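Local coordinates for flagellar hook associated protein type 3 FlgL (Legionella pneumophila subsp. pneumophila, PDB 5YTI) that probably serves as a structural component of the bacterial flagellum, as a hook-associated protein of the flagellin family, at residues G211-Y224 and A266-G278. Numbering follows the deposited sequence.
Sequences GSVTNEAAFVPDNY and AIGFNGMEMVVSG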
loop_
_atom_site.group_PDB
_atom_site.type_symbol
_atom_site.label_atom_id
_atom_site.label_comp_id
_atom_site.label_asym_id
_atom_site.label_seq_id
_atom_site.Cartn_x
_atom_site.Cartn_y
_atom_site.Cartn_z
ATOM N N GLY A 211 9.022 0.071 -14.258
ATOM C CA GLY A 211 10.308 -0.057 -13.576
ATOM C C GLY A 211 10.179 -0.645 -12.181
ATOM O O GLY A 211 9.090 -1.043 -11.771
ATOM N N SER A 212 11.282 -0.721 -11.440
ATOM C CA SER A 212 11.240 -1.230 -10.064
ATOM C C SER A 212 12.433 -0.754 -9.213
ATOM O O SER A 212 13.432 -0.295 -9.734
ATOM C CB SER A 212 11.313 -2.754 -10.091
ATOM O OG SER A 212 12.695 -3.149 -10.083
ATOM N N VAL A 213 12.317 -0.919 -7.898
ATOM C CA VAL A 213 13.437 -0.772 -6.989
ATOM C C VAL A 213 14.284 -2.048 -7.027
ATOM O O VAL A 213 13.784 -3.140 -6.676
ATOM C CB VAL A 213 12.954 -0.584 -5.545
ATOM C CG1 VAL A 213 14.141 -0.593 -4.576
ATOM C CG2 VAL A 213 12.128 0.686 -5.432
ATOM N N THR A 214 15.548 -1.899 -7.442
ATOM C CA THR A 214 16.479 -3.011 -7.578
ATOM C C THR A 214 17.499 -3.004 -6.464
ATOM O O THR A 214 18.087 -4.038 -6.173
ATOM C CB THR A 214 17.294 -2.969 -8.892
ATOM O OG1 THR A 214 18.163 -1.842 -8.863
ATOM C CG2 THR A 214 16.413 -2.885 -10.118
ATOM N N ASN A 215 17.752 -1.852 -5.850
ATOM C CA ASN A 215 18.646 -1.831 -4.715
ATOM C C ASN A 215 18.062 -1.042 -3.519
ATOM O O ASN A 215 18.205 0.162 -3.401
ATOM C CB ASN A 215 20.009 -1.338 -5.175
ATOM C CG ASN A 215 21.058 -1.426 -4.092
ATOM O OD1 ASN A 215 20.771 -1.160 -2.913
ATOM N ND2 ASN A 215 22.286 -1.766 -4.477
ATOM N N GLU A 216 17.426 -1.773 -2.616
ATOM C CA GLU A 216 16.733 -1.195 -1.473
ATOM C C GLU A 216 17.598 -0.271 -0.616
ATOM O O GLU A 216 17.095 0.732 -0.065
ATOM C CB GLU A 216 16.172 -2.295 -0.590
ATOM C CG GLU A 216 15.157 -1.797 0.390
ATOM C CD GLU A 216 13.963 -1.179 -0.304
ATOM O OE1 GLU A 216 13.663 -0.022 0.013
ATOM O OE2 GLU A 216 13.328 -1.832 -1.170
ATOM N N ALA A 217 18.885 -0.578 -0.490
ATOM C CA ALA A 217 19.780 0.289 0.297
ATOM C C ALA A 217 20.089 1.581 -0.428
ATOM O O ALA A 217 20.220 2.605 0.213
ATOM C CB ALA A 217 21.083 -0.416 0.667
ATOM N N ALA A 218 20.223 1.535 -1.752
ATOM C CA ALA A 218 20.509 2.759 -2.501
ATOM C C ALA A 218 19.264 3.674 -2.683
ATOM O O ALA A 218 19.395 4.778 -3.195
ATOM C CB ALA A 218 21.104 2.408 -3.852
ATOM N N PHE A 219 18.082 3.200 -2.258
ATOM C CA PHE A 219 16.804 3.808 -2.574
ATOM C C PHE A 219 16.624 5.123 -1.852
ATOM O O PHE A 219 16.934 5.219 -0.670
ATOM C CB PHE A 219 15.682 2.883 -2.147
ATOM C CG PHE A 219 14.313 3.506 -2.225
ATOM C CD1 PHE A 219 13.636 3.585 -3.425
ATOM C CD2 PHE A 219 13.691 3.996 -1.087
ATOM C CE1 PHE A 219 12.376 4.129 -3.480
ATOM C CE2 PHE A 219 12.426 4.558 -1.138
ATOM C CZ PHE A 219 11.779 4.636 -2.342
ATOM N N VAL A 220 16.109 6.127 -2.563
ATOM C CA VAL A 220 15.798 7.417 -1.946
ATOM C C VAL A 220 14.420 7.938 -2.386
ATOM O O VAL A 220 14.191 8.264 -3.562
ATOM C CB VAL A 220 16.873 8.492 -2.259
ATOM C CG1 VAL A 220 16.497 9.800 -1.580
ATOM C CG2 VAL A 220 18.250 8.030 -1.814
ATOM N N PRO A 221 13.496 8.026 -1.439
ATOM C CA PRO A 221 12.233 8.562 -1.904
ATOM C C PRO A 221 12.392 10.086 -2.212
ATOM O O PRO A 221 13.018 10.844 -1.425
ATOM C CB PRO A 221 11.292 8.289 -0.718
ATOM C CG PRO A 221 12.190 8.221 0.510
ATOM C CD PRO A 221 13.608 7.986 0.037
ATOM N N ASP A 222 11.863 10.514 -3.361
ATOM C CA ASP A 222 11.920 11.915 -3.771
ATOM C C ASP A 222 10.939 12.163 -4.915
ATOM O O ASP A 222 10.412 11.244 -5.517
ATOM C CB ASP A 222 13.352 12.284 -4.199
ATOM C CG ASP A 222 13.656 13.811 -4.151
ATOM O OD1 ASP A 222 12.734 14.609 -3.834
ATOM O OD2 ASP A 222 14.835 14.197 -4.445
ATOM N N ASN A 223 10.696 13.433 -5.191
ATOM C CA ASN A 223 9.977 13.872 -6.382
ATOM C C ASN A 223 10.999 14.224 -7.479
ATOM O O ASN A 223 11.767 15.219 -7.398
ATOM C CB ASN A 223 9.117 15.089 -6.056
ATOM C CG ASN A 223 7.855 14.725 -5.361
ATOM O OD1 ASN A 223 7.030 14.075 -5.940
ATOM N ND2 ASN A 223 7.678 15.168 -4.143
ATOM N N TYR A 224 10.992 13.389 -8.509
ATOM C CA TYR A 224 12.028 13.408 -9.526
ATOM C C TYR A 224 11.455 13.947 -10.803
ATOM O O TYR A 224 10.295 13.765 -11.094
ATOM C CB TYR A 224 12.596 11.985 -9.757
ATOM C CG TYR A 224 13.426 11.443 -8.607
ATOM C CD1 TYR A 224 14.751 11.748 -8.499
ATOM C CD2 TYR A 224 12.864 10.625 -7.642
ATOM C CE1 TYR A 224 15.511 11.266 -7.444
ATOM C CE2 TYR A 224 13.602 10.127 -6.588
ATOM C CZ TYR A 224 14.938 10.445 -6.486
ATOM O OH TYR A 224 15.714 9.956 -5.428
ATOM N N ALA A 266 18.181 0.794 -19.912
ATOM C CA ALA A 266 17.882 0.909 -18.469
ATOM C C ALA A 266 18.600 2.105 -17.809
ATOM O O ALA A 266 19.835 2.135 -17.691
ATOM C CB ALA A 266 18.208 -0.398 -17.729
ATOM N N ILE A 267 17.775 3.076 -17.412
ATOM C CA ILE A 267 18.183 4.262 -16.707
ATOM C C ILE A 267 18.024 3.973 -15.231
ATOM O O ILE A 267 16.973 3.524 -14.794
ATOM C CB ILE A 267 17.277 5.443 -17.028
ATOM C CG1 ILE A 267 17.081 5.561 -18.534
ATOM C CG2 ILE A 267 17.886 6.695 -16.460
ATOM C CD1 ILE A 267 18.383 5.671 -19.311
ATOM N N GLY A 268 19.073 4.217 -14.458
ATOM C CA GLY A 268 19.029 3.914 -13.044
ATOM C C GLY A 268 19.581 5.031 -12.182
ATOM O O GLY A 268 20.632 5.647 -12.496
ATOM N N PHE A 269 18.862 5.266 -11.089
ATOM C CA PHE A 269 19.271 6.206 -10.080
ATOM C C PHE A 269 18.658 5.875 -8.721
ATOM O O PHE A 269 17.589 5.276 -8.607
ATOM C CB PHE A 269 18.928 7.648 -10.508
ATOM C CG PHE A 269 17.466 7.883 -10.788
ATOM C CD1 PHE A 269 16.935 7.610 -12.031
ATOM C CD2 PHE A 269 16.622 8.391 -9.801
ATOM C CE1 PHE A 269 15.602 7.843 -12.288
ATOM C CE2 PHE A 269 15.262 8.579 -10.038
ATOM C CZ PHE A 269 14.756 8.313 -11.289
ATOM N N ASN A 270 19.353 6.320 -7.686
ATOM C CA ASN A 270 18.981 6.102 -6.288
ATOM C C ASN A 270 18.129 4.851 -6.091
ATOM O O ASN A 270 16.950 4.923 -5.760
ATOM C CB ASN A 270 18.251 7.327 -5.753
ATOM C CG ASN A 270 19.139 8.514 -5.589
ATOM O OD1 ASN A 270 20.366 8.408 -5.603
ATOM N ND2 ASN A 270 18.517 9.665 -5.381
ATOM N N GLY A 271 18.734 3.711 -6.345
ATOM C CA GLY A 271 18.066 2.436 -6.148
ATOM C C GLY A 271 16.982 2.006 -7.113
ATOM O O GLY A 271 16.411 0.952 -6.911
HETATM N N MSE A 272 16.680 2.787 -8.146
HETATM C CA MSE A 272 15.542 2.472 -9.039
HETATM C C MSE A 272 16.027 2.275 -10.449
HETATM O O MSE A 272 17.017 2.886 -10.836
HETATM C CB MSE A 272 14.485 3.588 -9.049
HETATM C CG MSE A 272 13.955 3.999 -7.677
HETATM SE SE MSE A 272 13.224 5.835 -7.730
HETATM C CE MSE A 272 12.419 5.812 -5.959
ATOM N N GLU A 273 15.343 1.421 -11.224
ATOM C CA GLU A 273 15.621 1.247 -12.664
ATOM C C GLU A 273 14.322 1.388 -13.470
ATOM O O GLU A 273 13.248 1.059 -12.974
ATOM C CB GLU A 273 16.303 -0.118 -12.943
ATOM C CG GLU A 273 17.797 -0.164 -12.564
ATOM C CD GLU A 273 18.504 -1.488 -12.868
ATOM O OE1 GLU A 273 17.964 -2.316 -13.662
ATOM O OE2 GLU A 273 19.627 -1.684 -12.320
HETATM N N MSE A 274 14.422 1.902 -14.697
HETATM C CA MSE A 274 13.285 2.021 -15.624
HETATM C C MSE A 274 13.787 2.077 -17.044
HETATM O O MSE A 274 14.984 2.227 -17.276
HETATM C CB MSE A 274 12.383 3.217 -15.300
HETATM C CG MSE A 274 12.914 4.649 -15.522
HETATM SE SE MSE A 274 12.431 5.811 -13.972
HETATM C CE MSE A 274 13.886 5.181 -12.810
ATOM N N VAL A 275 12.899 1.918 -18.024
ATOM C CA VAL A 275 13.346 1.819 -19.416
ATOM C C VAL A 275 12.501 2.694 -20.312
ATOM O O VAL A 275 11.273 2.575 -20.298
ATOM C CB VAL A 275 13.291 0.357 -19.902
ATOM C CG1 VAL A 275 13.385 0.260 -21.423
ATOM C CG2 VAL A 275 14.406 -0.448 -19.248
ATOM N N VAL A 276 13.176 3.532 -21.107
ATOM C CA VAL A 276 12.535 4.516 -21.984
ATOM C C VAL A 276 12.473 4.071 -23.455
ATOM O O VAL A 276 13.455 3.691 -23.993
ATOM C CB VAL A 276 13.301 5.833 -21.857
ATOM C CG1 VAL A 276 12.663 6.939 -22.677
ATOM C CG2 VAL A 276 13.350 6.250 -20.393
ATOM N N SER A 277 11.310 4.079 -24.094
ATOM C CA SER A 277 11.191 3.574 -25.468
ATOM C C SER A 277 10.714 4.721 -26.342
ATOM O O SER A 277 10.134 5.676 -25.825
ATOM C CB SER A 277 10.192 2.404 -25.567
ATOM O OG SER A 277 10.394 1.448 -24.545
ATOM N N GLY A 278 10.932 4.636 -27.655
ATOM C CA GLY A 278 10.433 5.666 -28.556
ATOM C C GLY A 278 11.491 6.729 -28.741
ATOM O O GLY A 278 12.602 6.577 -28.244
#
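Phe269 turns the edge of its ring into one face of Tyr224, CE2 standing over the ring centre, in an edge-to-face pair with centroids 4.9 Å apart and planes at 57°. The opposite face of Tyr224 is met near its rim by CG of Asp222. At the phenol edge, Asn270 ND2 donates to Tyr224 OH (2.8 Å, 174° at the hydrogen), the oxygen lying in the amide plane, and Tyr224 OH in turn donates a hydrogen bond to Val220 O (2.9 Å), in plane at the ring edge; two bonds thus fix the phenol end. Met272, a selenomethionine with CG anti to the carbonyl carbon (chi1 -54°) and an extended chain beyond, brings SE obliquely to the same ring, 5.2 Å from its centroid, a Met-aromatic contact. Asn270 and Gly271, both at positive phi, form the two-residue turn of the β-hairpin 266-277, whose second strand pairs antiparallel with strand 207-213 in a three-stranded sheet. Ser212 and Glu273 are the hydrogen-bonded pair there, Ser212 N reaching Glu273 O at 3.1 Å and Glu273 N reaching Ser212 O at 3.0 Å. Past the strand end, Gly271 O accepts from Thr214 N (3.0 Å) and Asn215 N (3.3 Å), both from one face of its carbonyl plane. Ser212 OG is hydrogen-bonded to OG of Ser212 of the second subunit.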